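Local coordinates for ABC sugar (Ribose) transporter, periplasmic substrate-binding subunit (Rhodobacter sphaeroides, PDB 3L49), which probably binds a sugar in the periplasm and delivers it to an ABC transporter, at residues 8-13 and 29-34; 17-22 and 249-254; 89-92 and 98-101; 62-67 and 257-262. One frame throughout, in Å; residues are numbered along the deposited sequence. Where two conformers were deposited one is given.

Contact 1 (8-13 and 29-34)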
loop_
_atom_site.group_PDB
_atom_site.type_symbol
_atom_site.label_atom_id
_atom_site.label_comp_id
_atom_site.label_asym_id
_atom_site.label_seq_id
_atom_site.Cartn_x
_atom_site.Cartn_y
_atom_site.Cartn_z
ATOM N N ILE A 8 15.542 -17.716 6.373
ATOM C CA ILE A 8 14.327 -16.917 6.493
ATOM C C ILE A 8 13.531 -17.003 5.205
ATOM O O ILE A 8 14.038 -16.680 4.134
ATOM C CB ILE A 8 14.631 -15.412 6.806
ATOM C CG1 ILE A 8 15.675 -15.246 7.927
ATOM C CG2 ILE A 8 13.334 -14.617 7.078
ATOM C CD1 ILE A 8 15.326 -15.863 9.275
ATOM N N GLY A 9 12.287 -17.451 5.313
ATOM C CA GLY A 9 11.371 -17.437 4.185
ATOM C C GLY A 9 10.674 -16.096 4.019
ATOM O O GLY A 9 10.317 -15.448 4.999
ATOM N N ILE A 10 10.500 -15.683 2.768
ATOM C CA ILE A 10 9.720 -14.493 2.408
ATOM C C ILE A 10 8.552 -14.921 1.526
ATOM O O ILE A 10 8.757 -15.595 0.514
ATOM C CB ILE A 10 10.568 -13.466 1.608
ATOM C CG1 ILE A 10 11.774 -12.988 2.418
ATOM C CG2 ILE A 10 9.716 -12.271 1.140
ATOM C CD1 ILE A 10 12.878 -12.485 1.530
ATOM N N THR A 11 7.337 -14.541 1.910
ATOM C CA THR A 11 6.161 -14.757 1.061
ATOM C C THR A 11 5.422 -13.439 0.754
ATOM O O THR A 11 4.754 -12.876 1.607
ATOM C CB THR A 11 5.206 -15.900 1.594
ATOM O OG1 THR A 11 3.965 -15.877 0.879
ATOM C CG2 THR A 11 4.913 -15.771 3.087
ATOM N N ALA A 12 5.575 -12.954 -0.474
ATOM C CA ALA A 12 4.936 -11.726 -0.931
ATOM C C ALA A 12 3.871 -12.049 -1.961
ATOM O O ALA A 12 4.005 -13.021 -2.705
ATOM C CB ALA A 12 5.968 -10.819 -1.546
ATOM N N ILE A 13 2.824 -11.236 -2.041
ATOM C CA ILE A 13 1.799 -11.498 -3.054
ATOM C C ILE A 13 2.222 -11.034 -4.460
ATOM O O ILE A 13 1.689 -11.503 -5.455
ATOM C CB ILE A 13 0.385 -10.983 -2.651
ATOM C CG1 ILE A 13 -0.692 -11.663 -3.522
ATOM C CG2 ILE A 13 0.324 -9.452 -2.676
ATOM C CD1 ILE A 13 -2.118 -11.539 -3.028
ATOM N N ALA A 29 18.095 -8.666 0.391
ATOM C CA ALA A 29 19.395 -8.008 0.571
ATOM C C ALA A 29 19.846 -7.979 2.028
ATOM O O ALA A 29 21.021 -8.210 2.321
ATOM C CB ALA A 29 19.351 -6.593 0.010
ATOM N N GLU A 30 18.899 -7.711 2.930
ATOM C CA GLU A 30 19.197 -7.616 4.353
ATOM C C GLU A 30 19.450 -8.977 4.999
ATOM O O GLU A 30 20.333 -9.100 5.857
ATOM C CB GLU A 30 18.108 -6.825 5.099
ATOM C CG GLU A 30 18.545 -6.259 6.465
ATOM C CD GLU A 30 19.804 -5.358 6.417
ATOM O OE1 GLU A 30 20.154 -4.817 5.339
ATOM O OE2 GLU A 30 20.446 -5.177 7.477
ATOM N N ILE A 31 18.688 -9.987 4.579
ATOM C CA ILE A 31 18.890 -11.361 5.045
ATOM C C ILE A 31 20.312 -11.810 4.716
ATOM O O ILE A 31 21.054 -12.241 5.604
ATOM C CB ILE A 31 17.861 -12.351 4.452
ATOM C CG1 ILE A 31 16.473 -12.105 5.045
ATOM C CG2 ILE A 31 18.279 -13.788 4.759
ATOM C CD1 ILE A 31 15.318 -12.682 4.212
ATOM N N GLU A 32 20.685 -11.652 3.448
ATOM C CA GLU A 32 22.002 -12.028 2.962
ATOM C C GLU A 32 23.114 -11.191 3.577
ATOM O O GLU A 32 24.185 -11.718 3.879
ATOM C CB GLU A 32 22.040 -11.964 1.439
ATOM C CG GLU A 32 21.113 -12.988 0.771
ATOM C CD GLU A 32 21.100 -12.897 -0.751
ATOM O OE1 GLU A 32 20.379 -13.702 -1.381
ATOM O OE2 GLU A 32 21.802 -12.026 -1.319
ATOM N N ARG A 33 22.851 -9.902 3.789
ATOM C CA ARG A 33 23.819 -9.013 4.433
ATOM C C ARG A 33 24.176 -9.474 5.849
ATOM O O ARG A 33 25.351 -9.489 6.223
ATOM C CB ARG A 33 23.298 -7.577 4.472
ATOM C CG ARG A 33 24.322 -6.594 4.980
ATOM C CD ARG A 33 23.774 -5.185 5.139
ATOM N NE ARG A 33 23.095 -4.918 6.413
ATOM C CZ ARG A 33 23.686 -4.702 7.590
ATOM N NH1 ARG A 33 25.006 -4.760 7.727
ATOM N NH2 ARG A 33 22.943 -4.456 8.657
ATOM N N LEU A 34 23.160 -9.870 6.617
ATOM C CA LEU A 34 23.348 -10.351 7.992
ATOM C C LEU A 34 23.862 -11.804 8.065
ATOM O O LEU A 34 24.032 -12.364 9.157
ATOM C CB LEU A 34 22.046 -10.191 8.792
ATOM C CG LEU A 34 21.478 -8.782 8.986
ATOM C CD1 LEU A 34 20.082 -8.845 9.603
ATOM C CD2 LEU A 34 22.405 -7.914 9.840
#

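Contact 2 (17-22 and 249-254)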
loop_
_atom_site.group_PDB
_atom_site.type_symbol
_atom_site.label_atom_id
_atom_site.label_comp_id
_atom_site.label_asym_id
_atom_site.label_seq_id
_atom_site.Cartn_x
_atom_site.Cartn_y
_atom_site.Cartn_z
ATOM N N HIS A 17 4.796 -4.133 -9.176
ATOM C CA HIS A 17 4.972 -2.694 -9.202
ATOM C C HIS A 17 5.976 -2.402 -8.135
ATOM O O HIS A 17 6.295 -3.098 -7.197
ATOM C CB HIS A 17 3.705 -1.876 -8.956
ATOM C CG HIS A 17 3.089 -2.111 -7.614
ATOM N ND1 HIS A 17 3.275 -1.253 -6.553
ATOM C CD2 HIS A 17 2.294 -3.109 -7.159
ATOM C CE1 HIS A 17 2.616 -1.709 -5.503
ATOM N NE2 HIS A 17 2.014 -2.833 -5.844
ATOM N N ASP A 18 6.289 -1.119 -8.210
ATOM C CA ASP A 18 7.526 -0.537 -7.672
ATOM C C ASP A 18 7.712 -0.656 -6.156
ATOM O O ASP A 18 8.776 -0.960 -5.688
ATOM C CB ASP A 18 7.618 0.931 -8.079
ATOM C CG ASP A 18 8.958 1.529 -7.813
ATOM O OD1 ASP A 18 9.939 1.062 -8.406
ATOM O OD2 ASP A 18 9.049 2.480 -7.029
ATOM N N TRP A 19 6.676 -0.365 -5.410
ATOM C CA TRP A 19 6.747 -0.400 -3.980
ATOM C C TRP A 19 7.008 -1.831 -3.549
ATOM O O TRP A 19 7.887 -2.090 -2.766
ATOM C CB TRP A 19 5.462 0.157 -3.354
ATOM C CG TRP A 19 5.502 0.407 -1.882
ATOM C CD1 TRP A 19 5.659 1.591 -1.255
ATOM C CD2 TRP A 19 5.354 -0.558 -0.854
ATOM N NE1 TRP A 19 5.616 1.425 0.074
ATOM C CE2 TRP A 19 5.421 0.112 0.354
ATOM C CE3 TRP A 19 5.141 -1.925 -0.840
ATOM C CZ2 TRP A 19 5.321 -0.527 1.531
ATOM C CZ3 TRP A 19 5.040 -2.546 0.319
ATOM C CH2 TRP A 19 5.131 -1.862 1.500
ATOM N N ASP A 20 6.246 -2.753 -4.104
ATOM C CA ASP A 20 6.358 -4.168 -3.764
ATOM C C ASP A 20 7.736 -4.722 -4.077
ATOM O O ASP A 20 8.300 -5.449 -3.271
ATOM C CB ASP A 20 5.302 -4.980 -4.513
ATOM C CG ASP A 20 3.905 -4.779 -3.960
ATOM O OD1 ASP A 20 3.660 -3.756 -3.286
ATOM O OD2 ASP A 20 3.044 -5.644 -4.212
ATOM N N LEU A 21 8.264 -4.370 -5.250
ATOM C CA LEU A 21 9.574 -4.835 -5.676
ATOM C C LEU A 21 10.675 -4.307 -4.762
ATOM O O LEU A 21 11.568 -5.062 -4.376
ATOM C CB LEU A 21 9.848 -4.471 -7.140
ATOM C CG LEU A 21 11.230 -4.885 -7.676
ATOM C CD1 LEU A 21 11.372 -6.398 -7.716
ATOM C CD2 LEU A 21 11.531 -4.268 -9.046
ATOM N N LYS A 22 10.587 -3.024 -4.404
ATOM C CA LYS A 22 11.524 -2.403 -3.453
ATOM C C LYS A 22 11.541 -3.066 -2.070
ATOM O O LYS A 22 12.614 -3.279 -1.511
ATOM C CB LYS A 22 11.253 -0.901 -3.307
ATOM C CG LYS A 22 12.255 0.020 -4.003
ATOM C CD LYS A 22 12.134 0.008 -5.524
ATOM C CE LYS A 22 12.588 1.332 -6.134
ATOM N NZ LYS A 22 11.642 2.450 -5.823
ATOM N N SER A 249 11.981 0.315 0.740
ATOM C CA SER A 249 13.327 -0.203 0.986
ATOM C C SER A 249 13.715 -0.174 2.465
ATOM O O SER A 249 14.396 -1.090 2.945
ATOM C CB SER A 249 14.364 0.529 0.138
ATOM O OG SER A 249 14.238 0.154 -1.221
ATOM N N GLU A 250 13.270 0.854 3.187
ATOM C CA GLU A 250 13.471 0.894 4.637
ATOM C C GLU A 250 12.625 -0.119 5.377
ATOM O O GLU A 250 13.133 -0.797 6.272
ATOM C CB GLU A 250 13.217 2.281 5.210
ATOM C CG GLU A 250 14.461 3.110 5.292
ATOM C CD GLU A 250 15.485 2.585 6.287
ATOM O OE1 GLU A 250 16.668 2.457 5.896
ATOM O OE2 GLU A 250 15.116 2.313 7.454
ATOM N N ILE A 251 11.347 -0.206 4.996
ATOM C CA ILE A 251 10.394 -1.152 5.586
ATOM C C ILE A 251 10.918 -2.597 5.507
ATOM O O ILE A 251 10.949 -3.299 6.518
ATOM C CB ILE A 251 8.972 -0.992 4.954
ATOM C CG1 ILE A 251 8.236 0.189 5.596
ATOM C CG2 ILE A 251 8.143 -2.239 5.122
ATOM C CD1 ILE A 251 7.358 1.005 4.633
ATOM N N GLY A 252 11.364 -3.014 4.321
ATOM C CA GLY A 252 11.909 -4.350 4.130
ATOM C C GLY A 252 13.129 -4.622 4.991
ATOM O O GLY A 252 13.221 -5.675 5.628
ATOM N N LYS A 253 14.045 -3.655 5.013
ATOM C CA LYS A 253 15.263 -3.703 5.823
ATOM C C LYS A 253 14.962 -3.853 7.308
ATOM O O LYS A 253 15.593 -4.658 7.989
ATOM C CB LYS A 253 16.071 -2.431 5.625
ATOM C CG LYS A 253 17.555 -2.663 5.582
ATOM C CD LYS A 253 18.334 -1.386 5.809
ATOM C CE LYS A 253 19.716 -1.483 5.172
ATOM N NZ LYS A 253 20.801 -1.189 6.145
ATOM N N LEU A 254 13.984 -3.084 7.788
ATOM C CA LEU A 254 13.648 -3.022 9.214
ATOM C C LEU A 254 12.954 -4.286 9.710
ATOM O O LEU A 254 13.149 -4.695 10.858
ATOM C CB LEU A 254 12.764 -1.804 9.502
ATOM C CG LEU A 254 13.365 -0.398 9.540
ATOM C CD1 LEU A 254 12.266 0.648 9.367
ATOM C CD2 LEU A 254 14.148 -0.173 10.831
HETATM O O HOH W 1 14.958 -2.213 -2.212
#

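Contact 3 (89-92 and 98-101)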
loop_
_atom_site.group_PDB
_atom_site.type_symbol
_atom_site.label_atom_id
_atom_site.label_comp_id
_atom_site.label_asym_id
_atom_site.label_seq_id
_atom_site.Cartn_x
_atom_site.Cartn_y
_atom_site.Cartn_z
ATOM N N LEU A 89 6.502 -15.585 12.981
ATOM C CA LEU A 89 5.908 -14.862 11.863
ATOM C C LEU A 89 6.056 -13.339 12.002
ATOM O O LEU A 89 5.762 -12.753 13.039
ATOM C CB LEU A 89 4.437 -15.275 11.671
ATOM C CG LEU A 89 3.577 -14.636 10.572
ATOM C CD1 LEU A 89 4.205 -14.738 9.174
ATOM C CD2 LEU A 89 2.178 -15.236 10.584
ATOM N N PHE A 90 6.538 -12.725 10.930
ATOM C CA PHE A 90 6.735 -11.290 10.848
ATOM C C PHE A 90 6.022 -10.839 9.593
ATOM O O PHE A 90 5.943 -11.591 8.622
ATOM C CB PHE A 90 8.228 -10.976 10.762
ATOM C CG PHE A 90 8.966 -11.270 12.026
ATOM C CD1 PHE A 90 9.170 -10.268 12.968
ATOM C CD2 PHE A 90 9.437 -12.553 12.299
ATOM C CE1 PHE A 90 9.841 -10.528 14.158
ATOM C CE2 PHE A 90 10.114 -12.822 13.491
ATOM C CZ PHE A 90 10.308 -11.807 14.418
ATOM N N THR A 91 5.474 -9.631 9.606
ATOM C CA THR A 91 4.839 -9.107 8.402
ATOM C C THR A 91 5.391 -7.760 7.984
ATOM O O THR A 91 5.890 -6.997 8.814
ATOM C CB THR A 91 3.310 -8.951 8.552
ATOM O OG1 THR A 91 3.028 -8.145 9.701
ATOM C CG2 THR A 91 2.610 -10.309 8.680
ATOM N N VAL A 92 5.318 -7.486 6.683
ATOM C CA VAL A 92 5.382 -6.113 6.220
ATOM C C VAL A 92 4.013 -5.716 5.681
ATOM O O VAL A 92 3.430 -6.416 4.845
ATOM C CB VAL A 92 6.623 -5.776 5.293
ATOM C CG1 VAL A 92 7.655 -6.888 5.305
ATOM C CG2 VAL A 92 6.242 -5.402 3.877
ATOM N N HIS A 98 -1.565 -12.659 14.303
ATOM C CA HIS A 98 -0.755 -13.855 14.079
ATOM C C HIS A 98 0.756 -13.543 14.076
ATOM O O HIS A 98 1.574 -14.439 14.257
ATOM C CB HIS A 98 -1.139 -14.522 12.755
ATOM C CG HIS A 98 -2.516 -15.118 12.735
ATOM N ND1 HIS A 98 -2.853 -16.249 13.452
ATOM C CD2 HIS A 98 -3.631 -14.760 12.052
ATOM C CE1 HIS A 98 -4.123 -16.547 13.228
ATOM N NE2 HIS A 98 -4.616 -15.661 12.380
ATOM N N ALA A 99 1.107 -12.272 13.883
ATOM C CA ALA A 99 2.501 -11.834 13.779
ATOM C C ALA A 99 3.107 -11.336 15.097
ATOM O O ALA A 99 2.442 -10.669 15.888
ATOM C CB ALA A 99 2.624 -10.753 12.709
ATOM N N ILE A 100 4.380 -11.667 15.310
ATOM C CA ILE A 100 5.196 -11.091 16.377
ATOM C C ILE A 100 5.359 -9.574 16.164
ATOM O O ILE A 100 5.247 -8.780 17.099
ATOM C CB ILE A 100 6.583 -11.795 16.431
ATOM C CG1 ILE A 100 6.428 -13.207 17.009
ATOM C CG2 ILE A 100 7.618 -10.988 17.241
ATOM C CD1 ILE A 100 7.488 -14.187 16.547
ATOM N N ASN A 101 5.585 -9.186 14.915
ATOM C CA ASN A 101 5.885 -7.809 14.561
ATOM C C ASN A 101 5.331 -7.502 13.170
ATOM O O ASN A 101 5.346 -8.354 12.283
ATOM C CB ASN A 101 7.411 -7.571 14.638
ATOM C CG ASN A 101 7.843 -6.219 14.052
ATOM O OD1 ASN A 101 8.026 -6.086 12.840
ATOM N ND2 ASN A 101 8.027 -5.220 14.917
HETATM O O HOH W 2 4.454 -15.409 15.442
HETATM O O HOH W 3 8.168 -7.367 10.273
#

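Contact 4 (62-67 and 257-262)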
loop_
_atom_site.group_PDB
_atom_site.type_symbol
_atom_site.label_atom_id
_atom_site.label_comp_id
_atom_site.label_asym_id
_atom_site.label_seq_id
_atom_site.Cartn_x
_atom_site.Cartn_y
_atom_site.Cartn_z
ATOM N N PRO A 62 11.709 -22.975 8.111
ATOM C CA PRO A 62 12.741 -21.962 8.253
ATOM C C PRO A 62 12.788 -21.453 9.694
ATOM O O PRO A 62 11.911 -21.788 10.506
ATOM C CB PRO A 62 12.289 -20.851 7.289
ATOM C CG PRO A 62 10.895 -21.222 6.823
ATOM C CD PRO A 62 10.445 -22.390 7.632
ATOM N N ASP A 63 13.808 -20.662 10.008
ATOM C CA ASP A 63 13.916 -20.044 11.329
ATOM C C ASP A 63 12.854 -18.953 11.579
ATOM O O ASP A 63 12.506 -18.696 12.733
ATOM C CB ASP A 63 15.337 -19.525 11.577
ATOM C CG ASP A 63 16.393 -20.622 11.432
ATOM O OD1 ASP A 63 16.830 -21.180 12.462
ATOM O OD2 ASP A 63 16.767 -20.944 10.286
ATOM N N ALA A 64 12.352 -18.333 10.503
ATOM C CA ALA A 64 11.182 -17.435 10.542
ATOM C C ALA A 64 10.603 -17.158 9.156
ATOM O O ALA A 64 11.271 -17.332 8.139
ATOM C CB ALA A 64 11.517 -16.114 11.234
ATOM N N ILE A 65 9.353 -16.708 9.128
ATOM C CA ILE A 65 8.686 -16.315 7.880
ATOM C C ILE A 65 8.316 -14.823 7.896
ATOM O O ILE A 65 7.799 -14.318 8.901
ATOM C CB ILE A 65 7.448 -17.216 7.609
ATOM C CG1 ILE A 65 7.910 -18.639 7.259
ATOM C CG2 ILE A 65 6.548 -16.641 6.491
ATOM C CD1 ILE A 65 6.801 -19.696 7.269
ATOM N N ILE A 66 8.621 -14.119 6.801
ATOM C CA ILE A 66 8.112 -12.759 6.591
ATOM C C ILE A 66 7.048 -12.740 5.507
ATOM O O ILE A 66 7.288 -13.134 4.373
ATOM C CB ILE A 66 9.204 -11.723 6.236
ATOM C CG1 ILE A 66 10.457 -11.886 7.105
ATOM C CG2 ILE A 66 8.643 -10.322 6.408
ATOM C CD1 ILE A 66 11.573 -10.911 6.748
ATOM N N GLU A 67 5.858 -12.285 5.865
ATOM C CA GLU A 67 4.763 -12.222 4.915
ATOM C C GLU A 67 4.602 -10.775 4.436
ATOM O O GLU A 67 4.585 -9.854 5.240
ATOM C CB GLU A 67 3.485 -12.746 5.581
ATOM C CG GLU A 67 2.400 -13.233 4.626
ATOM C CD GLU A 67 1.707 -12.105 3.885
ATOM O OE1 GLU A 67 1.520 -11.022 4.477
ATOM O OE2 GLU A 67 1.369 -12.303 2.702
ATOM N N GLN A 257 15.533 -6.981 10.488
ATOM C CA GLN A 257 16.206 -6.836 11.777
ATOM C C GLN A 257 15.282 -7.009 12.972
ATOM O O GLN A 257 15.755 -7.240 14.067
ATOM C CB GLN A 257 17.082 -5.589 11.886
ATOM C CG GLN A 257 16.743 -4.469 10.970
ATOM C CD GLN A 257 17.986 -3.780 10.452
ATOM O OE1 GLN A 257 18.110 -2.565 10.549
ATOM N NE2 GLN A 257 18.918 -4.556 9.905
ATOM N N ASN A 258 13.975 -6.927 12.755
ATOM C CA ASN A 258 13.025 -7.418 13.746
ATOM C C ASN A 258 13.110 -8.936 13.877
ATOM O O ASN A 258 13.080 -9.468 14.988
ATOM C CB ASN A 258 11.603 -6.980 13.413
ATOM C CG ASN A 258 11.324 -5.557 13.845
ATOM O OD1 ASN A 258 11.760 -5.125 14.915
ATOM N ND2 ASN A 258 10.599 -4.817 13.012
ATOM N N VAL A 259 13.232 -9.623 12.741
ATOM C CA VAL A 259 13.498 -11.060 12.723
ATOM C C VAL A 259 14.820 -11.379 13.432
ATOM O O VAL A 259 14.867 -12.207 14.342
ATOM C CB VAL A 259 13.548 -11.621 11.277
ATOM C CG1 VAL A 259 13.821 -13.114 11.292
ATOM C CG2 VAL A 259 12.253 -11.346 10.541
ATOM N N ALA A 260 15.883 -10.696 13.020
ATOM C CA ALA A 260 17.220 -10.915 13.565
ATOM C C ALA A 260 17.309 -10.598 15.060
ATOM O O ALA A 260 18.090 -11.215 15.775
ATOM C CB ALA A 260 18.237 -10.100 12.787
ATOM N N ARG A 261 16.496 -9.646 15.519
ATOM C CA ARG A 261 16.464 -9.259 16.926
ATOM C C ARG A 261 15.804 -10.355 17.745
ATOM O O ARG A 261 16.340 -10.781 18.763
ATOM C CB ARG A 261 15.701 -7.944 17.111
ATOM C CG ARG A 261 16.298 -7.017 18.140
ATOM C CD ARG A 261 15.426 -5.792 18.392
ATOM N NE ARG A 261 16.188 -4.736 19.058
ATOM C CZ ARG A 261 16.402 -4.654 20.370
ATOM N NH1 ARG A 261 15.906 -5.563 21.200
ATOM N NH2 ARG A 261 17.117 -3.649 20.857
ATOM N N HIS A 262 14.649 -10.811 17.268
ATOM C CA HIS A 262 13.848 -11.845 17.912
ATOM C C HIS A 262 14.605 -13.166 18.087
ATOM O O HIS A 262 14.496 -13.825 19.129
ATOM C CB HIS A 262 12.581 -12.078 17.092
ATOM C CG HIS A 262 11.756 -13.235 17.561
ATOM N ND1 HIS A 262 10.906 -13.150 18.642
ATOM C CD2 HIS A 262 11.650 -14.502 17.097
ATOM C CE1 HIS A 262 10.312 -14.316 18.824
ATOM N NE2 HIS A 262 10.745 -15.153 17.900
#

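Contact 1 (8-13 and 29-34)
Ile8 and Ile10, on the strand, meet Ile31, on the helix, inside the first beta-alpha-beta unit of a type I periplasmic binding protein fold: strand 7-12, helix 18-33 and strand 37-42. Ile8 offers its branch point rather than its tip, with CB 3.8 Å from Ile31 CD1 and CG2 of Ile8 lying 4.0 Å from the same methyl. Gly9 has no side chain and takes part in the sheet, hydrogen-bonded through its backbone to Ala64 and Ile66 of the neighbouring strand 64-68. Ile10 comes back to the helix side. Its end methyl CD1 lies 3.6 Å from Ile31 CD1, and the two side chains run past each other in opposite directions. One methyl of the helix therefore settles against both isoleucines. It gets there because Ile31 CG1 stands anti to the carbonyl carbon (chi1 -70°) and the chain then runs out extended toward the sheet. Thr11 serves the other face, touching Ile54 and Leu57 of helix 47-60, with its OG1 bonded to Gln50. On the helix, Glu30 and Arg33, either side of Ile31 in sequence, form a salt bridge, Arg33 taking the carboxylate side-on with NE and NH2 in its guanidinium plane. Glu30 OE2 accepts from NE and from NH2 of Arg33, each at 2.9 Å, while Arg33 NE also reaches Glu30 OE1 at 3.1 Å.

Contact 2 (17-22 and 249-254)
The indole of Trp19 meets Ile251 at its six-membered ring, where CZ2 lies 4.0 Å from Ile251 CD1; the methyl comes in obliquely and the two side chains stand at about a right angle. Trp19 CG is anti to the backbone N (chi1 -169°), which swings the indole toward helix 248-263. At the outer side Lys22 and Ser249 pass closely, Lys22 CG being 3.4 Å from Ser249 OG. A water joins the helices there, 2.7 Å from Lys22 O, to which it donates, and the same distance from Ser249 OG. Lys22 then bends at chi2 and chi4 and carries NZ back to Asp18 OD2, a salt bridge of 2.9 Å. A leucine in its place could not reach that far and would probably leave the Asp18 carboxylate without its charged mate. Beyond the contact, an unidentified bound molecule lies about 4 Å from the Trp19 side chain. The two helices thus meet through an apolar pair on the buried side and a water bridge at the more exposed side, consistent with Trp19 lining the ligand cleft.

Contact 3 (89-92 and 98-101)
Leu89 O takes the backbone N-H of Ile100 at 2.9 Å, with Ala99 CA adding a CA-H...O contact to the same oxygen. The second backbone bond is straighter: Thr91 N reaches Asn101 O at 3.0 Å with an angle of 167° at the hydrogen. Strands 89-92 and 101-105 are parallel neighbours in the sheet, joined by a short connection without a helix and further held by backbone bonding of Thr91 with Thr103. Beside these bonds Phe90 lays its ring against the incoming chain. Ile100 CB sits over one ring face, offset toward the rim, and CG2 of Ile100 is 3.8 Å from Phe90 CE1; Asn101 CB comes as close as 3.6 Å to Phe90 CD1. A glycine in place of Ile100 would remove the CB and CG2 cover and is likely to leave a gap over that face of the Phe90 ring. A water links Thr91 O, at 2.7 Å, to Asn101 OD1, while Asn101 ND2 is held by Lys269 O and Thr272 OG1. Thr91 OG1, placed between the backbone N and the carbonyl carbon (chi1 55°), bonds to Asn102 OD1 and Thr94 O. The polar groups here are thus met by backbone, neighbouring side chains and water, which ties the connecting loop closely to the strand it has just left.

Contact 4 (62-67 and 257-262)
Val259 splits its two methyls between Ala64 and Ile66, and this is the tight part of the contact. CG1 of Val259 rests 3.8 Å from Ala64 CB, while CG2 of Val259 lies 3.9 Å from both CG1 and CD1 of Ile66, whose side chain runs at a slant to the valine. The fork is set by the valine's first torsion, which places CG1 anti to the backbone N (chi1 180°) and CG2 beside it. Ala64 and Ile66, two residues apart, point to the same side of strand 64-68; Ile65 between them faces away, toward helix 72-84. Val259 also touches Ile8 and Phe90, so it sits over three adjacent strands of the sheet. Away from Val259 the segments separate. His262, one turn on, points toward the strand, yet His262 CD2 stays 6.1 Å from Ala64 CB and the ring leans on Ile100 instead. Arg261 lies on the exposed side of the helix, and Asp63 turns its carboxylate from the helix and binds Thr7 N through OD2. No polar bond crosses between the two segments, so in this type I binding-protein fold Val259 seats on strand 64-68 through apolar contact, while Asn258 ND2 bonds Thr103 and Thr272 on other strands.

In the fold
From the N terminus, contact 1 closes first, folding helix 18-33 back onto strand 7-12. Contact 2 opens within that loop, on the first turns of the same helix, and closes some 230 residues later on helix 248-263, so the two cross. Contact 4 opens on strand 64-68 and closes further along helix 248-263, crossing contact 2 as well. The short loop of contact 3 is nested inside both contacts 2 and 4. In space, strand 64-68 lies between strands 7-12 and 89-92, making contacts 1, 4 and 3 neighbours across one sheet, while helix 248-263, arriving late in the chain, joins that sheet to helix 18-33.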